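Local coordinates for regulatory protein PcrH (Pseudomonas aeruginosa, PDB 2XCB) that acts as a type III secretion chaperone, binding the chaperone-binding region of the translocator protein PopD, probably to keep it ready for export, at residues N84-F90 with Q119-L125; F109-R113 with A129-L133. All coordinates share one frame; numbering follows the deposited sequence. Where two conformers were deposited one is given.

Contact 1. Residues N84-F90 with Q119-L125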
loop_
_atom_site.group_PDB
_atom_site.type_symbol
_atom_site.label_atom_id
_atom_site.label_comp_id
_atom_site.label_asym_id
_atom_site.label_seq_id
_atom_site.Cartn_x
_atom_site.Cartn_y
_atom_site.Cartn_z
ATOM N N ASN A 84 18.430 16.577 12.135
ATOM C CA ASN A 84 18.139 17.995 11.824
ATOM C C ASN A 84 16.632 18.379 11.749
ATOM O O ASN A 84 16.277 19.538 11.720
ATOM C CB ASN A 84 18.805 18.373 10.505
ATOM C CG ASN A 84 20.309 18.530 10.667
ATOM O OD1 ASN A 84 20.745 18.941 11.753
ATOM N ND2 ASN A 84 21.109 18.149 9.642
ATOM N N GLU A 85 15.766 17.368 11.696
ATOM C CA GLU A 85 14.332 17.607 11.466
ATOM C C GLU A 85 13.619 18.059 12.741
ATOM O O GLU A 85 13.484 17.285 13.725
ATOM C CB GLU A 85 13.709 16.314 10.864
ATOM C CG GLU A 85 12.216 16.252 10.820
ATOM C CD GLU A 85 11.722 17.314 9.886
ATOM O OE1 GLU A 85 11.939 17.187 8.647
ATOM O OE2 GLU A 85 11.165 18.285 10.436
ATOM N N PRO A 86 13.135 19.310 12.734
ATOM C CA PRO A 86 12.451 19.935 13.891
ATOM C C PRO A 86 11.078 19.333 14.159
ATOM O O PRO A 86 10.606 19.406 15.310
ATOM C CB PRO A 86 12.327 21.407 13.464
ATOM C CG PRO A 86 12.301 21.317 11.948
ATOM C CD PRO A 86 13.343 20.283 11.650
ATOM N N ARG A 87 10.426 18.703 13.158
ATOM C CA ARG A 87 9.089 18.141 13.377
ATOM C C ARG A 87 9.050 17.050 14.439
ATOM O O ARG A 87 8.076 16.940 15.152
ATOM C CB ARG A 87 8.447 17.638 12.098
ATOM C CG ARG A 87 7.939 18.791 11.263
ATOM C CD ARG A 87 7.534 18.420 9.748
ATOM N NE ARG A 87 8.704 18.067 8.950
ATOM C CZ ARG A 87 8.679 17.724 7.646
ATOM N NH1 ARG A 87 7.516 17.614 6.989
ATOM N NH2 ARG A 87 9.829 17.454 7.011
ATOM N N PHE A 88 10.082 16.228 14.506
ATOM C CA PHE A 88 10.098 15.164 15.486
ATOM C C PHE A 88 9.992 15.711 16.898
ATOM O O PHE A 88 9.081 15.335 17.602
ATOM C CB PHE A 88 11.334 14.284 15.274
ATOM C CG PHE A 88 11.251 13.426 13.978
ATOM C CD1 PHE A 88 10.213 12.485 13.813
ATOM C CD2 PHE A 88 12.142 13.658 12.911
ATOM C CE1 PHE A 88 10.131 11.655 12.657
ATOM C CE2 PHE A 88 12.082 12.896 11.723
ATOM C CZ PHE A 88 11.051 11.865 11.592
ATOM N N PRO A 89 10.944 16.573 17.349
ATOM C CA PRO A 89 10.813 16.941 18.798
ATOM C C PRO A 89 9.619 17.858 19.020
ATOM O O PRO A 89 9.001 17.834 20.025
ATOM C CB PRO A 89 12.128 17.720 19.069
ATOM C CG PRO A 89 12.752 17.982 17.732
ATOM C CD PRO A 89 12.318 16.799 16.874
ATOM N N PHE A 90 9.248 18.605 18.000
ATOM C CA PHE A 90 8.087 19.464 18.127
ATOM C C PHE A 90 6.803 18.633 18.360
ATOM O O PHE A 90 6.105 18.852 19.402
ATOM C CB PHE A 90 7.926 20.388 16.860
ATOM C CG PHE A 90 6.732 21.352 16.951
ATOM C CD1 PHE A 90 6.841 22.571 17.635
ATOM C CD2 PHE A 90 5.463 21.007 16.379
ATOM C CE1 PHE A 90 5.739 23.474 17.747
ATOM C CE2 PHE A 90 4.363 21.844 16.517
ATOM C CZ PHE A 90 4.508 23.111 17.230
ATOM N N GLN A 119 17.322 26.547 9.969
ATOM C CA GLN A 119 16.903 26.240 8.584
ATOM C C GLN A 119 15.827 27.202 8.096
ATOM O O GLN A 119 14.751 27.227 8.657
ATOM C CB GLN A 119 16.442 24.768 8.491
ATOM C CG GLN A 119 17.533 23.766 8.963
ATOM C CD GLN A 119 17.024 22.350 9.289
ATOM O OE1 GLN A 119 16.481 21.667 8.400
ATOM N NE2 GLN A 119 17.228 21.886 10.568
ATOM N N PRO A 120 16.098 27.988 7.028
ATOM C CA PRO A 120 15.090 28.985 6.567
ATOM C C PRO A 120 13.708 28.409 6.149
ATOM O O PRO A 120 12.675 29.044 6.392
ATOM C CB PRO A 120 15.805 29.699 5.412
ATOM C CG PRO A 120 17.284 29.474 5.690
ATOM C CD PRO A 120 17.351 28.085 6.247
ATOM N N ALA A 121 13.687 27.196 5.599
ATOM C CA ALA A 121 12.419 26.467 5.316
ATOM C C ALA A 121 11.483 26.326 6.548
ATOM O O ALA A 121 10.262 26.166 6.418
ATOM C CB ALA A 121 12.742 25.061 4.759
ATOM N N HIS A 122 12.077 26.366 7.742
ATOM C CA HIS A 122 11.334 26.121 8.964
ATOM C C HIS A 122 11.142 27.366 9.866
ATOM O O HIS A 122 10.981 27.229 11.087
ATOM C CB HIS A 122 12.013 25.010 9.768
ATOM C CG HIS A 122 11.935 23.644 9.151
ATOM N ND1 HIS A 122 10.778 22.885 9.157
ATOM C CD2 HIS A 122 12.897 22.859 8.603
ATOM C CE1 HIS A 122 11.028 21.703 8.619
ATOM N NE2 HIS A 122 12.306 21.658 8.286
ATOM N N GLU A 123 11.117 28.558 9.274
ATOM C CA GLU A 123 10.902 29.796 10.030
ATOM C C GLU A 123 9.558 29.906 10.806
ATOM O O GLU A 123 9.538 30.423 11.908
ATOM C CB GLU A 123 11.067 30.993 9.079
ATOM C CG GLU A 123 10.820 32.382 9.692
ATOM C CD GLU A 123 11.227 33.532 8.732
ATOM O OE1 GLU A 123 10.698 33.587 7.589
ATOM O OE2 GLU A 123 12.073 34.380 9.118
ATOM N N ALA A 124 8.441 29.444 10.237
ATOM C CA ALA A 124 7.161 29.453 10.969
ATOM C C ALA A 124 7.180 28.490 12.182
ATOM O O ALA A 124 6.664 28.811 13.259
ATOM C CB ALA A 124 5.997 29.111 10.023
ATOM N N LEU A 125 7.771 27.314 11.998
ATOM C CA LEU A 125 7.844 26.304 13.038
ATOM C C LEU A 125 8.717 26.779 14.201
ATOM O O LEU A 125 8.350 26.535 15.343
ATOM C CB LEU A 125 8.360 24.945 12.491
ATOM C CG LEU A 125 8.251 23.688 13.387
ATOM C CD1 LEU A 125 6.821 23.460 13.829
ATOM C CD2 LEU A 125 8.792 22.426 12.698
#
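Leu125 reaches between Phe90 and Pro86 and divides its two methyls between them. CD1 stands over the centre of one face of the Phe90 ring, 3.7 Å from the centroid and 8° off the normal, a CH-pi contact; CD2 rests 3.8 Å from Pro86 CG. With CG anti to the backbone N (chi1 -169°), Leu125 turns its branches toward Pro86 and Phe90. Pro86 makes a second CH-pi contact, its CG lying 3.5 Å from the centroid of the His122 ring and nearly on the normal. The loop end is polar: Gln119 NE2 donates to Asn84 O over 2.8 Å at 163°, and the acceptor lies in the amide plane of Gln119.

Behind this first shell, Glu85 fixes the entry to the helix. Its OE2 caps Arg87 N through the anti lone pair and also accepts from Arg87 NE at 2.9 Å, while Arg87 NH2 meets OE1 in a salt bridge, a side-on grip whose two nitrogens come from above the carboxylate plane. The two bonds limit the rotation of the guanidinium, consistent with a role in presenting it to the bound peptide, whose backbone accepts from Arg87 NH1 and one of whose polar side chains bonds NH2. Arg87 NE lies near the plane of the His122 ring, at its edge; His122 itself is the N-cap residue of helix 123-140.

The contact thus joins the N-terminal ends of helices 87-98 and 123-140. Helix 102-117 lies against both, with Leu115 and Ala116 on Pro86 and Ala116 on His122, while Leu56 of helix 52-64 packs on Arg87.

Contact 2. Residues F109-R113 with A129-L133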
loop_
_atom_site.group_PDB
_atom_site.type_symbol
_atom_site.label_atom_id
_atom_site.label_comp_id
_atom_site.label_asym_id
_atom_site.label_seq_id
_atom_site.Cartn_x
_atom_site.Cartn_y
_atom_site.Cartn_z
ATOM N N PHE A 109 10.163 21.123 22.721
ATOM C CA PHE A 109 9.907 22.455 22.079
ATOM C C PHE A 109 11.240 23.229 22.029
ATOM O O PHE A 109 11.516 23.911 21.070
ATOM C CB PHE A 109 8.858 23.274 22.855
ATOM C CG PHE A 109 7.431 22.771 22.686
ATOM C CD1 PHE A 109 6.922 22.497 21.424
ATOM C CD2 PHE A 109 6.622 22.564 23.796
ATOM C CE1 PHE A 109 5.599 21.998 21.244
ATOM C CE2 PHE A 109 5.298 22.120 23.633
ATOM C CZ PHE A 109 4.796 21.817 22.343
ATOM N N TYR A 110 12.058 23.114 23.067
ATOM C CA TYR A 110 13.448 23.657 23.064
ATOM C C TYR A 110 14.320 23.130 21.886
ATOM O O TYR A 110 14.852 23.930 21.037
ATOM C CB TYR A 110 14.055 23.312 24.426
ATOM C CG TYR A 110 15.451 23.919 24.692
ATOM C CD1 TYR A 110 15.600 25.283 25.098
ATOM C CD2 TYR A 110 16.589 23.119 24.558
ATOM C CE1 TYR A 110 16.890 25.846 25.363
ATOM C CE2 TYR A 110 17.904 23.658 24.803
ATOM C CZ TYR A 110 18.030 25.003 25.231
ATOM O OH TYR A 110 19.308 25.475 25.452
ATOM N N SER A 111 14.405 21.789 21.763
ATOM C CA SER A 111 15.119 21.163 20.628
ATOM C C SER A 111 14.524 21.590 19.304
ATOM O O SER A 111 15.266 21.930 18.391
ATOM C CB SER A 111 15.101 19.644 20.722
ATOM O OG SER A 111 15.830 19.236 21.859
ATOM N N ALA A 112 13.188 21.579 19.210
ATOM C CA ALA A 112 12.522 21.959 17.944
ATOM C C ALA A 112 12.860 23.380 17.569
ATOM O O ALA A 112 13.059 23.704 16.374
ATOM C CB ALA A 112 10.973 21.765 18.055
ATOM N N ARG A 113 12.910 24.263 18.582
ATOM C CA ARG A 113 13.237 25.638 18.224
ATOM C C ARG A 113 14.664 25.707 17.698
ATOM O O ARG A 113 14.913 26.342 16.709
ATOM C CB ARG A 113 13.003 26.693 19.359
ATOM C CG ARG A 113 13.444 28.111 18.834
ATOM C CD ARG A 113 13.260 29.327 19.782
ATOM N NE ARG A 113 13.915 29.089 21.046
ATOM C CZ ARG A 113 13.635 29.733 22.171
ATOM N NH1 ARG A 113 12.720 30.691 22.175
ATOM N NH2 ARG A 113 14.262 29.397 23.293
ATOM N N ALA A 129 7.553 26.843 17.946
ATOM C CA ALA A 129 8.271 26.113 18.949
ATOM C C ALA A 129 8.627 27.078 20.096
ATOM O O ALA A 129 8.574 26.697 21.255
ATOM C CB ALA A 129 9.513 25.484 18.336
ATOM N N GLY A 130 9.001 28.302 19.767
ATOM C CA GLY A 130 9.360 29.329 20.772
ATOM C C GLY A 130 8.116 29.711 21.542
ATOM O O GLY A 130 8.152 29.712 22.791
ATOM N N ALA A 131 6.978 29.897 20.838
ATOM C CA ALA A 131 5.699 30.215 21.527
ATOM C C ALA A 131 5.257 29.107 22.490
ATOM O O ALA A 131 4.883 29.371 23.670
ATOM C CB ALA A 131 4.559 30.523 20.519
ATOM N N MET A 132 5.284 27.858 21.998
ATOM C CA MET A 132 4.956 26.711 22.850
ATOM C C MET A 132 5.910 26.544 24.020
ATOM O O MET A 132 5.492 26.237 25.165
ATOM C CB MET A 132 4.855 25.392 22.020
ATOM C CG MET A 132 3.652 25.339 21.072
ATOM S SD MET A 132 2.103 25.718 21.946
ATOM C CE MET A 132 1.878 24.260 23.000
ATOM N N LEU A 133 7.202 26.711 23.768
ATOM C CA LEU A 133 8.145 26.634 24.870
ATOM C C LEU A 133 7.812 27.647 25.983
ATOM O O LEU A 133 7.797 27.311 27.167
ATOM C CB LEU A 133 9.591 26.869 24.360
ATOM C CG LEU A 133 10.688 26.869 25.454
ATOM C CD1 LEU A 133 10.761 25.554 26.187
ATOM C CD2 LEU A 133 12.040 27.259 24.817
#
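Phe109 lays its ring flat against Met132, whose CB sits above the centre of one face, 3.4 Å from the centroid and 5° off the normal, a CH-pi contact. From there the methionine chain, bent at chi2 and chi3, runs out past the CZ end of the ring, where CE lies 3.9 Å from Phe109 CZ; SD, 5.3 Å from the centroid, adds an oblique Met-aromatic contact. Phe109 CB meets Leu133 CB at 4.0 Å.

Leu133 is the second large contributor. Its CG is anti to the backbone N (chi1 178°), which carries CD2 out between Tyr110 and Arg113. This methyl meets the edge of the tyrosine ring at CD1 and lies over a face of the guanidinium, 3.4 Å from Arg113 NH2.

The two segments belong to consecutive helices, 102-117 and 123-140, running antiparallel with axes 8.4 Å apart and N-to-C directions at 157°, a helical-hairpin arrangement consistent with the tetratricopeptide-like fold of this chaperone family. Ala129 and Ala112 touch through their CB atoms, small side chains consistent with the close approach. Ala129 also points its CB at the backbone of helix 102-117, 3.6 Å from Arg113 N. The Arg113 chain, bent at chi3, passes Gly130, its NH1 3.9 Å from Gly130 CA. On the side of helix 87-98, Ala93 packs on Phe109 and Leu97 on Met132.

Overall arrangement
Contacts 1 and 2 lie with centres about 10 Å apart on the same side of the chain's centre, and their segments alternate along the sequence: 84-90, 109-113, 119-125, 129-133. Helix 123-140 serves both, its N-terminal turn in contact 1 and a later part in contact 2, while helices 87-98 and 102-117 supply the other partners. The two contacts touch directly, with Phe90 CB 3.6 Å from Ala112 CB, and the Phe90 and Phe109 rings meet edge-to-face. Helices 87-98, 102-117 and 123-140 thus pack on one another at the C-terminal end of the chain. Contact 1 includes Arg87, which binds the PopD peptide; contact 2, farther from the chain centre, joins the last two helices.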